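Side-chain contacts in DUF3256 domain-containing protein (Porphyromonas gingivalis W83, PDB 2P3P), which is of unknown function but can bind a magnesium ion and is probably anchored in the membrane in its full-length form: residues A[24-29]-A[73-78]; A[50-53]-A[57-60]. One frame throughout, in Å; residues are numbered along the deposited sequence. Where two conformers were deposited one is given.

Contact 1 (A[24-29]-A[73-78])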
loop_
_atom_site.group_PDB
_atom_site.type_symbol
_atom_site.label_atom_id
_atom_site.label_comp_id
_atom_site.label_asym_id
_atom_site.label_seq_id
_atom_site.Cartn_x
_atom_site.Cartn_y
_atom_site.Cartn_z
ATOM N N LEU A 24 4.343 14.294 3.997
ATOM C CA LEU A 24 3.501 14.021 2.818
ATOM C C LEU A 24 2.868 15.297 2.230
ATOM O O LEU A 24 1.695 15.610 2.491
ATOM C CB LEU A 24 2.443 12.983 3.210
ATOM C CG LEU A 24 1.627 12.313 2.112
ATOM C CD1 LEU A 24 2.458 11.313 1.382
ATOM C CD2 LEU A 24 0.373 11.643 2.739
ATOM N N PRO A 25 3.638 16.036 1.405
ATOM C CA PRO A 25 3.278 17.322 0.817
ATOM C C PRO A 25 2.420 17.254 -0.437
ATOM O O PRO A 25 2.758 17.845 -1.485
ATOM C CB PRO A 25 4.637 17.938 0.530
ATOM C CG PRO A 25 5.485 16.801 0.165
ATOM C CD PRO A 25 5.019 15.660 1.043
ATOM N N ILE A 26 1.336 16.478 -0.314
ATOM C CA ILE A 26 0.316 16.319 -1.333
ATOM C C ILE A 26 -0.615 17.515 -1.369
ATOM O O ILE A 26 -1.069 17.943 -2.445
ATOM C CB ILE A 26 -0.489 15.000 -1.061
ATOM C CG1 ILE A 26 0.469 13.817 -1.110
ATOM C CG2 ILE A 26 -1.663 14.834 -2.037
ATOM C CD1 ILE A 26 1.397 13.870 -2.223
ATOM N N VAL A 27 -0.918 18.010 -0.176
ATOM C CA VAL A 27 -1.653 19.252 0.033
ATOM C C VAL A 27 -0.884 20.026 1.081
ATOM O O VAL A 27 -0.054 19.449 1.814
ATOM C CB VAL A 27 -3.136 19.039 0.529
ATOM C CG1 VAL A 27 -4.034 18.379 -0.542
ATOM C CG2 VAL A 27 -3.207 18.259 1.865
ATOM N N THR A 28 -1.160 21.312 1.210
ATOM C CA THR A 28 -0.490 22.107 2.258
ATOM C C THR A 28 -1.078 21.769 3.610
ATOM O O THR A 28 -2.155 21.173 3.692
ATOM C CB THR A 28 -0.633 23.632 2.021
ATOM O OG1 THR A 28 -2.020 23.961 2.010
ATOM C CG2 THR A 28 0.006 24.063 0.705
HETATM N N MSE A 29 -0.411 22.208 4.681
HETATM C CA MSE A 29 -0.907 21.954 6.043
HETATM C C MSE A 29 -2.287 22.610 6.210
HETATM O O MSE A 29 -3.231 22.020 6.746
HETATM C CB MSE A 29 0.082 22.510 7.075
HETATM C CG MSE A 29 -0.393 22.436 8.511
HETATM SE SE MSE A 29 -0.563 20.561 9.062
HETATM C CE MSE A 29 1.165 20.297 9.872
ATOM N N SER A 73 -2.321 12.714 -8.413
ATOM C CA SER A 73 -1.818 12.650 -9.785
ATOM C C SER A 73 -0.296 12.497 -9.841
ATOM O O SER A 73 0.280 12.392 -10.914
ATOM C CB SER A 73 -2.238 13.905 -10.562
ATOM O OG SER A 73 -1.888 15.105 -9.883
ATOM N N THR A 74 0.372 12.503 -8.694
ATOM C CA THR A 74 1.848 12.526 -8.700
ATOM C C THR A 74 2.410 11.190 -8.205
ATOM O O THR A 74 3.000 10.406 -8.976
ATOM C CB THR A 74 2.346 13.660 -7.797
ATOM O OG1 THR A 74 1.763 13.514 -6.504
ATOM C CG2 THR A 74 1.960 15.013 -8.362
ATOM N N VAL A 75 2.154 10.905 -6.927
ATOM C CA VAL A 75 2.716 9.729 -6.253
ATOM C C VAL A 75 1.782 8.495 -6.256
ATOM O O VAL A 75 2.135 7.413 -5.747
ATOM C CB VAL A 75 3.064 10.047 -4.801
ATOM C CG1 VAL A 75 4.171 11.099 -4.751
ATOM C CG2 VAL A 75 1.824 10.533 -4.054
ATOM N N GLY A 76 0.591 8.650 -6.805
ATOM C CA GLY A 76 -0.365 7.562 -6.851
ATOM C C GLY A 76 -1.244 7.544 -5.602
ATOM O O GLY A 76 -1.627 8.602 -5.090
ATOM N N GLU A 77 -1.607 6.344 -5.178
ATOM C CA GLU A 77 -2.472 6.135 -4.006
ATOM C C GLU A 77 -1.665 6.095 -2.715
ATOM O O GLU A 77 -0.656 5.411 -2.640
ATOM C CB GLU A 77 -3.200 4.804 -4.127
ATOM C CG GLU A 77 -4.057 4.516 -2.937
ATOM C CD GLU A 77 -4.823 3.239 -3.084
ATOM O OE1 GLU A 77 -4.180 2.171 -2.888
ATOM O OE2 GLU A 77 -6.025 3.312 -3.381
ATOM N N VAL A 78 -2.165 6.782 -1.688
ATOM C CA VAL A 78 -1.661 6.682 -0.318
ATOM C C VAL A 78 -2.787 6.189 0.564
ATOM O O VAL A 78 -3.861 6.820 0.633
ATOM C CB VAL A 78 -1.175 8.076 0.183
ATOM C CG1 VAL A 78 -0.812 8.064 1.742
ATOM C CG2 VAL A 78 -0.091 8.622 -0.671
#

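Contact 2 (A[50-53]-A[57-60])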
loop_
_atom_site.group_PDB
_atom_site.type_symbol
_atom_site.label_atom_id
_atom_site.label_comp_id
_atom_site.label_asym_id
_atom_site.label_seq_id
_atom_site.Cartn_x
_atom_site.Cartn_y
_atom_site.Cartn_z
ATOM N N SER A 50 -12.585 16.294 -2.352
ATOM C CA SER A 50 -11.624 16.480 -3.428
ATOM C C SER A 50 -11.182 17.945 -3.437
ATOM O O SER A 50 -11.935 18.832 -3.055
ATOM C CB SER A 50 -12.204 16.025 -4.776
ATOM O OG SER A 50 -13.266 16.841 -5.194
ATOM N N LEU A 51 -9.935 18.168 -3.822
ATOM C CA LEU A 51 -9.314 19.484 -3.758
ATOM C C LEU A 51 -8.349 19.618 -4.915
ATOM O O LEU A 51 -7.722 18.639 -5.335
ATOM C CB LEU A 51 -8.558 19.637 -2.423
ATOM C CG LEU A 51 -7.804 20.901 -2.008
ATOM C CD1 LEU A 51 -8.737 22.078 -1.603
ATOM C CD2 LEU A 51 -6.929 20.505 -0.853
ATOM N N GLU A 52 -8.264 20.824 -5.472
ATOM C CA GLU A 52 -7.206 21.162 -6.416
ATOM C C GLU A 52 -6.175 21.878 -5.569
ATOM O O GLU A 52 -6.398 23.003 -5.125
ATOM C CB GLU A 52 -7.712 22.055 -7.552
ATOM C CG GLU A 52 -8.725 21.373 -8.481
ATOM C CD GLU A 52 -9.274 22.308 -9.550
ATOM O OE1 GLU A 52 -10.503 22.532 -9.563
ATOM O OE2 GLU A 52 -8.487 22.821 -10.378
ATOM N N SER A 53 -5.065 21.210 -5.301
ATOM C CA SER A 53 -4.087 21.756 -4.368
ATOM C C SER A 53 -3.305 22.936 -4.963
ATOM O O SER A 53 -2.911 22.928 -6.133
ATOM C CB SER A 53 -3.148 20.683 -3.834
ATOM O OG SER A 53 -2.117 21.280 -3.037
ATOM N N GLY A 57 -2.076 19.910 -8.844
ATOM C CA GLY A 57 -2.637 18.582 -8.828
ATOM C C GLY A 57 -3.860 18.383 -7.976
ATOM O O GLY A 57 -4.038 18.964 -6.887
ATOM N N THR A 58 -4.691 17.491 -8.478
ATOM C CA THR A 58 -5.944 17.202 -7.876
ATOM C C THR A 58 -5.732 16.056 -6.910
ATOM O O THR A 58 -5.036 15.096 -7.230
ATOM C CB THR A 58 -6.920 16.745 -8.918
ATOM O OG1 THR A 58 -6.399 15.571 -9.565
ATOM C CG2 THR A 58 -7.150 17.827 -9.935
ATOM N N VAL A 59 -6.369 16.148 -5.756
ATOM C CA VAL A 59 -6.265 15.126 -4.735
ATOM C C VAL A 59 -7.676 14.772 -4.288
ATOM O O VAL A 59 -8.469 15.671 -4.047
ATOM C CB VAL A 59 -5.411 15.663 -3.541
ATOM C CG1 VAL A 59 -5.130 14.552 -2.536
ATOM C CG2 VAL A 59 -4.095 16.283 -4.048
ATOM N N THR A 60 -8.006 13.473 -4.239
ATOM C CA THR A 60 -9.241 13.021 -3.616
ATOM C C THR A 60 -8.945 12.304 -2.306
ATOM O O THR A 60 -7.962 11.550 -2.191
ATOM C CB THR A 60 -10.018 12.102 -4.549
ATOM O OG1 THR A 60 -9.260 10.913 -4.772
ATOM C CG2 THR A 60 -10.250 12.804 -5.882
#

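Contact 1 (A[24-29]-A[73-78])
Leu24 and Ile26 reach from the loop between helices 11-18 and 29-39 to Val78 and Val75, which belong to the turn and strand start that follow strand 67-72. The loop is bent by an inverse gamma turn centred on Pro25, closed by the bond from Ile26 N to Leu24 O (3.0 Å), and it lies against the seven-stranded antiparallel sheet. The turn brings residues 24 and 26 to the same side of the loop, so two aliphatic chains extend toward the sheet together. At the more buried end, Leu24 and Val78 meet tip to tip, CD2 of the leucine lying 3.9 Å from CG1 of the valine. Leu24 carries CG opposite its backbone N (chi1 -168°), which extends the chain toward the sheet, and Val78 itself is buried, with Val94 and Thr96 of strand 90-98 against it. Farther out, the packing thins. Thr74 is exposed and only skirts the loop: its OG1 is 4.3 Å from Ile26 CD1, a loose approach with no bond. Val75 is partly exposed. The two closest meetings are between methyl groups. The turn is tied to the neighbouring strand 67-72 and its end, where Thr72 OG1 is hydrogen-bonded to Gly76 O and Val78 pairs with Ile70 through the backbone. Ile26 also leans on Val59 of strand 58-64, while the end of its longer branch, CD1, meets Val75 CG2 tip to tip at 3.8 Å.

Contact 2 (A[50-53]-A[57-60])
Ser53 leaves the end of its strand and passes close to Gly57: its CB lies 3.6 Å from Gly57 O, the same oxygen that accepts the bond from Ser53 N (2.9 Å). Beyond CB, the hydroxyl stands opposite the backbone N (chi1 174°) and turns away from that carbonyl. At the tip, OG accepts from Leu55 N in the connecting loop and is hydrogen-bonded to Glu31 OE1 of helix 29-39. The loop and helix thus grip the hydroxyl of this buried serine. The two segments are the closing ends of a beta hairpin, strands 47-52 and 58-64, antiparallel, with residues 50-52 and 58-60 at 166°. Leu51 and Val59 form its hydrogen-bonded pair: Leu51 N gives to Val59 O, and Val59 N returns a nearly straight bond to Leu51 O, with an N-H...O angle of 169°. Either side of them come non-hydrogen-bonded pairs, whose side chains share the face opposite Leu51 and Val59. There Ser50 CB rests 3.9 Å from Thr60 CG2, and Glu52 crosses Thr58 obliquely, CG to CG2 at 4.1 Å. Thr58 CA also makes a CA-H...O contact with Leu51 O, 3.4 Å away.

In the fold
Both contacts belong to the seven-stranded sheet, and contact 2 is nested in the chain between the two segments of contact 1, their centres about 9 Å apart. Contact 2 is made within the sheet, joining one of its outermost strands, 47-52, to the next by backbone bonds. Contact 1 instead lays a loop across a face and relies mainly on aliphatic side chains; it is a surface contact, whereas contact 2 is partly buried. They meet where the loop covers the Leu51 and Val59 face of the hairpin: Ile26 CG2 lies 3.5 Å from Val59 CG2, and Val27 CG1 lies 3.6 Å from Leu51 CD2. Residues 24-29 therefore bridge the hairpin and residues 74-78, the turn and the start of strand 77-84.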